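Local structure of enoyl-CoA hydratase subunit I (Geobacillus kaustophilus, 2PBP) at residues 185-188 with 189-193; 226-229 with 230-234. The protein probably acts as a hydro-lyase of the crotonase family, adding water across the double bond of enoyl-CoA thioesters. All coordinates share one frame; numbering follows the deposited sequence.

Both contacts are local, each within a single helix, and neither closes a long loop. From the N terminus, residues 185-193 come first, just after the edge strand 179-181 of the six-stranded sheet. Residues 186-193 are the first turns of helix 186-198. The chain then runs through helix 202-217 and turns into helix 220-234, where residues 226-234 make contact 2. The two contacts are therefore in series and neither nest nor cross. Their centres lie about 32 Å apart, and they do not touch. Contact 1 lays one side of its helix on strands of the six-stranded sheet of the crotonase fold. Contact 2 lies on helix 220-234, which packs against helix 202-217 and the second subunit.

Contact 1. Residues 185-188 with 189-193; sequences LLME and ETMRL
Arg-192 reaches back one helical turn to Glu-188, and the two side chains run alongside each other. Arg-192 CB lies 3.4 Å from Glu-188 O. CG is anti to the backbone N (chi1 180°), and a bend at chi3 (-59°) folds the chain back. The guanidinium passes with one face over Glu-188 O. At the tip, Arg-192 NH2 donates to Glu-188 OE2 at 3.2 Å. This acceptor lies close to the guanidinium plane, but the donor comes from above the carboxylate plane; the two planes are 79° apart. Arg-192 NH1 makes a weak bond to the same oxygen and a salt bridge of 2.9 Å to Glu-189 OE2. Glu-189 OE1 pairs with Arg-179.

On the buried side, Leu-186 O is gripped twice. Thr-190 N and Thr-190 OG1 each donate to Leu-186 O at 2.8 Å, the hydroxyl from above the carbonyl plane. Leu-186 CD1 lies 3.7 Å from Thr-190 OG1. Thr-190 also packs on Ile-99, Ala-101 and Val-121 of the sheet. A valine here has no hydroxyl, so Leu-186 O, held by the backbone N-H alone, would probably be less firmly fixed.

The helix is thus two-sided. Its inner face packs on strands with its hydroxyl satisfied by the backbone. On its outer face, Arg-192 probably offsets the repulsion between Glu-188 OE2 and Glu-189 OE2, 3.6 Å apart.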
ATOM      1  N   LEU A 185     -21.402  -8.345  17.100  1.00 10.02           N
ATOM      2  CA  LEU A 185     -20.934  -6.970  16.927  1.00  9.62           C
ATOM      3  C   LEU A 185     -20.481  -6.686  15.497  1.00  9.39           C
ATOM      4  O   LEU A 185     -20.199  -5.541  15.149  1.00  8.50           O
ATOM      5  CB  LEU A 185     -19.764  -6.683  17.873  1.00  9.86           C
ATOM      6  CG  LEU A 185     -20.031  -6.762  19.376  1.00 10.74           C
ATOM      7  CD1 LEU A 185     -18.731  -6.525  20.139  1.00 13.29           C
ATOM      8  CD2 LEU A 185     -21.076  -5.730  19.758  1.00 14.10           C
ATOM      9  N   LEU A 186     -20.417  -7.726  14.672  1.00 10.08           N
ATOM     10  CA  LEU A 186     -19.958  -7.582  13.291  1.00  9.27           C
ATOM     11  C   LEU A 186     -20.624  -6.476  12.470  1.00  8.60           C
ATOM     12  O   LEU A 186     -19.943  -5.579  11.966  1.00  7.81           O
ATOM     13  CB  LEU A 186     -20.097  -8.916  12.546  1.00  9.34           C
ATOM     14  CG  LEU A 186     -19.712  -8.860  11.063  1.00 11.07           C
ATOM     15  CD1 LEU A 186     -18.254  -8.435  10.929  1.00 10.67           C
ATOM     16  CD2 LEU A 186     -19.941 -10.211  10.420  1.00 14.74           C
ATOM     17  N   MET A 187     -21.944  -6.537  12.320  1.00  9.64           N
ATOM     18  CA  MET A 187     -22.644  -5.528  11.528  1.00 10.40           C
ATOM     19  C   MET A 187     -22.538  -4.136  12.126  1.00  9.81           C
ATOM     20  O   MET A 187     -22.329  -3.158  11.407  1.00  9.38           O
ATOM     21  CB  MET A 187     -24.116  -5.906  11.341  1.00 11.07           C
ATOM     22  CG  MET A 187     -24.327  -7.078  10.392  1.00 16.41           C
ATOM     23  SD  MET A 187     -23.416  -6.880   8.832  1.00 22.54           S
ATOM     24  CE  MET A 187     -24.301  -5.529   8.083  1.00 20.27           C
ATOM     25  N   GLU A 188     -22.686  -4.045  13.444  1.00  9.89           N
ATOM     26  CA  GLU A 188     -22.595  -2.761  14.124  1.00 11.48           C
ATOM     27  C   GLU A 188     -21.235  -2.127  13.853  1.00 11.13           C
ATOM     28  O   GLU A 188     -21.145  -0.951  13.486  1.00  9.64           O
ATOM     29  CB  GLU A 188     -22.771  -2.951  15.628  1.00 13.32           C
ATOM     30  CG  GLU A 188     -22.616  -1.678  16.431  1.00 20.10           C
ATOM     31  CD  GLU A 188     -22.499  -1.952  17.917  1.00 22.00           C
ATOM     32  OE1 GLU A 188     -23.364  -2.672  18.454  1.00 24.24           O
ATOM     33  OE2 GLU A 188     -21.545  -1.444  18.543  1.00 25.05           O
ATOM     34  N   GLU A 189     -20.176  -2.909  14.037  1.00  9.78           N
ATOM     35  CA  GLU A 189     -18.824  -2.410  13.811  1.00  9.38           C
ATOM     36  C   GLU A 189     -18.575  -2.072  12.343  1.00  7.82           C
ATOM     37  O   GLU A 189     -17.967  -1.048  12.036  1.00  7.16           O
ATOM     38  CB  GLU A 189     -17.791  -3.434  14.289  1.00 12.56           C
ATOM     39  CG  GLU A 189     -17.753  -3.611  15.803  1.00 19.33           C
ATOM     40  CD  GLU A 189     -17.379  -2.331  16.531  1.00 24.00           C
ATOM     41  OE1 GLU A 189     -16.357  -1.716  16.163  1.00 25.05           O
ATOM     42  OE2 GLU A 189     -18.101  -1.941  17.474  1.00 24.60           O
ATOM     43  N   THR A 190     -19.038  -2.931  11.442  1.00  5.10           N
ATOM     44  CA  THR A 190     -18.846  -2.694  10.011  1.00  6.29           C
ATOM     45  C   THR A 190     -19.573  -1.430   9.560  1.00  7.15           C
ATOM     46  O   THR A 190     -19.021  -0.624   8.814  1.00  6.21           O
ATOM     47  CB  THR A 190     -19.348  -3.884   9.162  1.00  8.27           C
ATOM     48  OG1 THR A 190     -18.660  -5.077   9.554  1.00  9.46           O
ATOM     49  CG2 THR A 190     -19.082  -3.628   7.682  1.00  9.59           C
ATOM     50  N   MET A 191     -20.811  -1.256  10.013  1.00  7.36           N
ATOM     51  CA  MET A 191     -21.582  -0.079   9.632  1.00  7.17           C
ATOM     52  C   MET A 191     -20.979   1.200  10.209  1.00  8.89           C
ATOM     53  O   MET A 191     -21.065   2.266   9.598  1.00  6.29           O
ATOM     54  CB  MET A 191     -23.038  -0.226  10.079  1.00  7.50           C
ATOM     55  CG  MET A 191     -23.796  -1.318   9.337  1.00  9.89           C
ATOM     56  SD  MET A 191     -23.771  -1.085   7.539  1.00 11.39           S
ATOM     57  CE  MET A 191     -24.745   0.421   7.384  1.00 12.67           C
ATOM     58  N   ARG A 192     -20.374   1.098  11.387  1.00  8.50           N
ATOM     59  CA  ARG A 192     -19.750   2.265  11.993  1.00 10.88           C
ATOM     60  C   ARG A 192     -18.559   2.673  11.131  1.00  9.57           C
ATOM     61  O   ARG A 192     -18.351   3.856  10.857  1.00  7.61           O
ATOM     62  CB  ARG A 192     -19.283   1.948  13.413  1.00 13.54           C
ATOM     63  CG  ARG A 192     -18.619   3.117  14.114  1.00 21.67           C
ATOM     64  CD  ARG A 192     -18.531   2.878  15.613  1.00 24.57           C
ATOM     65  NE  ARG A 192     -19.852   2.683  16.202  1.00 26.64           N
ATOM     66  CZ  ARG A 192     -20.282   1.534  16.711  1.00 29.00           C
ATOM     67  NH1 ARG A 192     -19.494   0.468  16.706  1.00 26.07           N
ATOM     68  NH2 ARG A 192     -21.503   1.447  17.224  1.00 30.49           N
ATOM     69  N   LEU A 193     -17.783   1.682  10.702  1.00  6.87           N
ATOM     70  CA  LEU A 193     -16.619   1.929   9.858  1.00  7.46           C
ATOM     71  C   LEU A 193     -17.055   2.523   8.520  1.00  8.10           C
ATOM     72  O   LEU A 193     -16.476   3.506   8.047  1.00  8.52           O
ATOM     73  CB  LEU A 193     -15.854   0.623   9.614  1.00  7.23           C
ATOM     74  CG  LEU A 193     -14.720   0.685   8.588  1.00  9.46           C
ATOM     75  CD1 LEU A 193     -13.648   1.666   9.053  1.00  9.00           C
ATOM     76  CD2 LEU A 193     -14.131  -0.707   8.397  1.00  9.64           C
TER

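Contact 2. Residues 226-229 with 230-234; sequences FERK and NFYLL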
ATOM      1  N   PHE A 226       0.514   7.537 -12.781  1.00  6.91           N
ATOM      2  CA  PHE A 226      -0.946   7.507 -12.747  1.00  7.05           C
ATOM      3  C   PHE A 226      -1.431   8.221 -11.487  1.00  4.93           C
ATOM      4  O   PHE A 226      -2.355   9.029 -11.529  1.00  5.80           O
ATOM      5  CB  PHE A 226      -1.441   6.057 -12.741  1.00  7.70           C
ATOM      6  CG  PHE A 226      -2.939   5.926 -12.797  1.00 12.45           C
ATOM      7  CD1 PHE A 226      -3.600   5.836 -14.020  1.00 15.93           C
ATOM      8  CD2 PHE A 226      -3.689   5.912 -11.627  1.00 11.79           C
ATOM      9  CE1 PHE A 226      -4.996   5.734 -14.073  1.00 14.31           C
ATOM     10  CE2 PHE A 226      -5.081   5.812 -11.669  1.00 16.41           C
ATOM     11  CZ  PHE A 226      -5.734   5.724 -12.893  1.00 14.69           C
ATOM     12  N   GLU A 227      -0.793   7.906 -10.367  1.00  4.31           N
ATOM     13  CA  GLU A 227      -1.139   8.493  -9.079  1.00  5.14           C
ATOM     14  C   GLU A 227      -1.227  10.021  -9.124  1.00  5.29           C
ATOM     15  O   GLU A 227      -2.223  10.608  -8.686  1.00  4.87           O
ATOM     16  CB  GLU A 227      -0.099   8.066  -8.045  1.00  5.20           C
ATOM     17  CG  GLU A 227      -0.328   8.595  -6.642  1.00  5.26           C
ATOM     18  CD  GLU A 227       0.905   8.404  -5.784  1.00  9.64           C
ATOM     19  OE1 GLU A 227       1.949   8.982  -6.141  1.00 10.07           O
ATOM     20  OE2 GLU A 227       0.839   7.677  -4.767  1.00  7.46           O
ATOM     21  N   ARG A 228      -0.194  10.667  -9.657  1.00  3.64           N
ATOM     22  CA  ARG A 228      -0.182  12.127  -9.715  1.00  5.37           C
ATOM     23  C   ARG A 228      -1.270  12.721 -10.609  1.00  5.68           C
ATOM     24  O   ARG A 228      -1.695  13.858 -10.389  1.00  7.05           O
ATOM     25  CB  ARG A 228       1.206  12.637 -10.133  1.00  7.66           C
ATOM     26  CG  ARG A 228       1.654  12.262 -11.533  1.00  5.42           C
ATOM     27  CD  ARG A 228       3.152  12.501 -11.704  1.00  3.23           C
ATOM     28  NE  ARG A 228       3.929  11.678 -10.780  1.00  5.28           N
ATOM     29  CZ  ARG A 228       5.255  11.560 -10.799  1.00  6.28           C
ATOM     30  NH1 ARG A 228       5.975  12.215 -11.704  1.00  6.30           N
ATOM     31  NH2 ARG A 228       5.862  10.786  -9.907  1.00  6.08           N
ATOM     32  N   LYS A 229      -1.722  11.972 -11.613  1.00  5.91           N
ATOM     33  CA  LYS A 229      -2.788  12.466 -12.480  1.00  5.28           C
ATOM     34  C   LYS A 229      -4.063  12.575 -11.644  1.00  5.27           C
ATOM     35  O   LYS A 229      -4.823  13.539 -11.773  1.00  3.74           O
ATOM     36  CB  LYS A 229      -3.015  11.525 -13.672  1.00  6.89           C
ATOM     37  CG  LYS A 229      -1.937  11.619 -14.742  1.00  9.20           C
ATOM     38  CD  LYS A 229      -1.941  12.993 -15.406  1.00  9.20           C
ATOM     39  CE  LYS A 229      -0.790  13.143 -16.386  1.00 11.72           C
ATOM     40  NZ  LYS A 229      -0.907  14.379 -17.198  1.00 10.21           N
ATOM     41  N   ASN A 230      -4.297  11.584 -10.786  1.00  4.21           N
ATOM     42  CA  ASN A 230      -5.468  11.610  -9.916  1.00  5.59           C
ATOM     43  C   ASN A 230      -5.307  12.742  -8.903  1.00  4.18           C
ATOM     44  O   ASN A 230      -6.284  13.387  -8.525  1.00  4.65           O
ATOM     45  CB  ASN A 230      -5.660  10.260  -9.207  1.00  3.56           C
ATOM     46  CG  ASN A 230      -6.499   9.288 -10.030  1.00  5.89           C
ATOM     47  OD1 ASN A 230      -6.935   9.618 -11.134  1.00  6.89           O
ATOM     48  ND2 ASN A 230      -6.737   8.090  -9.493  1.00  4.31           N
ATOM     49  N   PHE A 231      -4.072  12.983  -8.471  1.00  3.84           N
ATOM     50  CA  PHE A 231      -3.791  14.071  -7.534  1.00  3.45           C
ATOM     51  C   PHE A 231      -4.217  15.391  -8.196  1.00  5.42           C
ATOM     52  O   PHE A 231      -4.900  16.216  -7.587  1.00  5.03           O
ATOM     53  CB  PHE A 231      -2.290  14.118  -7.218  1.00  3.78           C
ATOM     54  CG  PHE A 231      -1.903  15.187  -6.225  1.00  6.93           C
ATOM     55  CD1 PHE A 231      -2.014  14.959  -4.857  1.00  7.85           C
ATOM     56  CD2 PHE A 231      -1.421  16.421  -6.661  1.00  6.91           C
ATOM     57  CE1 PHE A 231      -1.648  15.943  -3.935  1.00  7.92           C
ATOM     58  CE2 PHE A 231      -1.053  17.410  -5.747  1.00  7.40           C
ATOM     59  CZ  PHE A 231      -1.166  17.169  -4.380  1.00  7.36           C
ATOM     60  N   TYR A 232      -3.807  15.587  -9.448  1.00  4.95           N
ATOM     61  CA  TYR A 232      -4.161  16.807 -10.174  1.00  5.40           C
ATOM     62  C   TYR A 232      -5.673  16.966 -10.260  1.00  4.95           C
ATOM     63  O   TYR A 232      -6.212  18.054 -10.035  1.00  4.30           O
ATOM     64  CB  TYR A 232      -3.628  16.785 -11.612  1.00  3.09           C
ATOM     65  CG  TYR A 232      -2.125  16.747 -11.782  1.00  6.65           C
ATOM     66  CD1 TYR A 232      -1.261  16.944 -10.702  1.00  8.00           C
ATOM     67  CD2 TYR A 232      -1.566  16.541 -13.042  1.00  7.16           C
ATOM     68  CE1 TYR A 232       0.129  16.937 -10.880  1.00  5.79           C
ATOM     69  CE2 TYR A 232      -0.184  16.533 -13.232  1.00  6.95           C
ATOM     70  CZ  TYR A 232       0.656  16.729 -12.147  1.00  9.63           C
ATOM     71  OH  TYR A 232       2.022  16.721 -12.344  1.00  8.98           O
ATOM     72  N   LEU A 233      -6.349  15.873 -10.603  1.00  2.70           N
ATOM     73  CA  LEU A 233      -7.799  15.877 -10.761  1.00  5.04           C
ATOM     74  C   LEU A 233      -8.568  16.269  -9.511  1.00  4.68           C
ATOM     75  O   LEU A 233      -9.604  16.930  -9.602  1.00  6.36           O
ATOM     76  CB  LEU A 233      -8.281  14.508 -11.255  1.00  4.49           C
ATOM     77  CG  LEU A 233      -8.049  14.253 -12.749  1.00  6.91           C
ATOM     78  CD1 LEU A 233      -8.360  12.797 -13.092  1.00  8.10           C
ATOM     79  CD2 LEU A 233      -8.924  15.201 -13.563  1.00  7.22           C
ATOM     80  N   LEU A 234      -8.074  15.872  -8.343  1.00  4.39           N
ATOM     81  CA  LEU A 234      -8.768  16.220  -7.112  1.00  5.29           C
ATOM     82  C   LEU A 234      -8.788  17.728  -6.872  1.00  5.52           C
ATOM     83  O   LEU A 234      -9.648  18.229  -6.150  1.00  7.55           O
ATOM     84  CB  LEU A 234      -8.152  15.480  -5.918  1.00  4.82           C
ATOM     85  CG  LEU A 234      -8.444  13.972  -5.905  1.00  5.09           C
ATOM     86  CD1 LEU A 234      -7.756  13.323  -4.715  1.00  8.03           C
ATOM     87  CD2 LEU A 234      -9.955  13.729  -5.833  1.00  6.50           C
TER
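Phe-226 and Asn-230 meet one turn apart, with ring and amide planes 67° from each other. Phe-226 CE2 comes within 3.6 Å of Asn-230 ND2. The Phe-226 CG is anti to the backbone N (chi1 -176°), which swings the ring along the helix towards Asn-230. The same ND2 donates to Leu-207 O and Glu-210 OE1 of helix 202-217, which fixes the amide from that side, and Lys-214 of that helix makes a cation-pi contact with the Phe-226 ring.

Tyr-232 is set differently. Its CG is anti to the carbonyl carbon (chi1 -63°), and one ring face lies over Arg-228 O. The oxygen stands 3.1 Å above the Tyr-232 ring plane, displaced towards the rim, near CD1. Tyr-232 N bonds to Arg-228 O at 2.9 Å. Beside it, Phe-231 CB is 3.2 Å from Arg-228 O.

The charged side chains find their partners on the second subunit: Arg-228 pairs with Asp-89, Lys-229 with Glu-80, and Glu-227 bonds to Thr-144 and Gly-142, while the Phe-231 ring meets Phe-85 edge-to-face, all of that subunit. The chemistry is therefore divided by direction: an amide and a ring bind this helix to helix 202-217, while charges and aromatic rings bind it to the partner chain. The buried Arg-228 is probably compensated by Asp-89 of the second subunit, and the buried Glu-227 carboxylate is held by hydrogen bonds from that subunit; Lys-229, more exposed, adds a salt bridge.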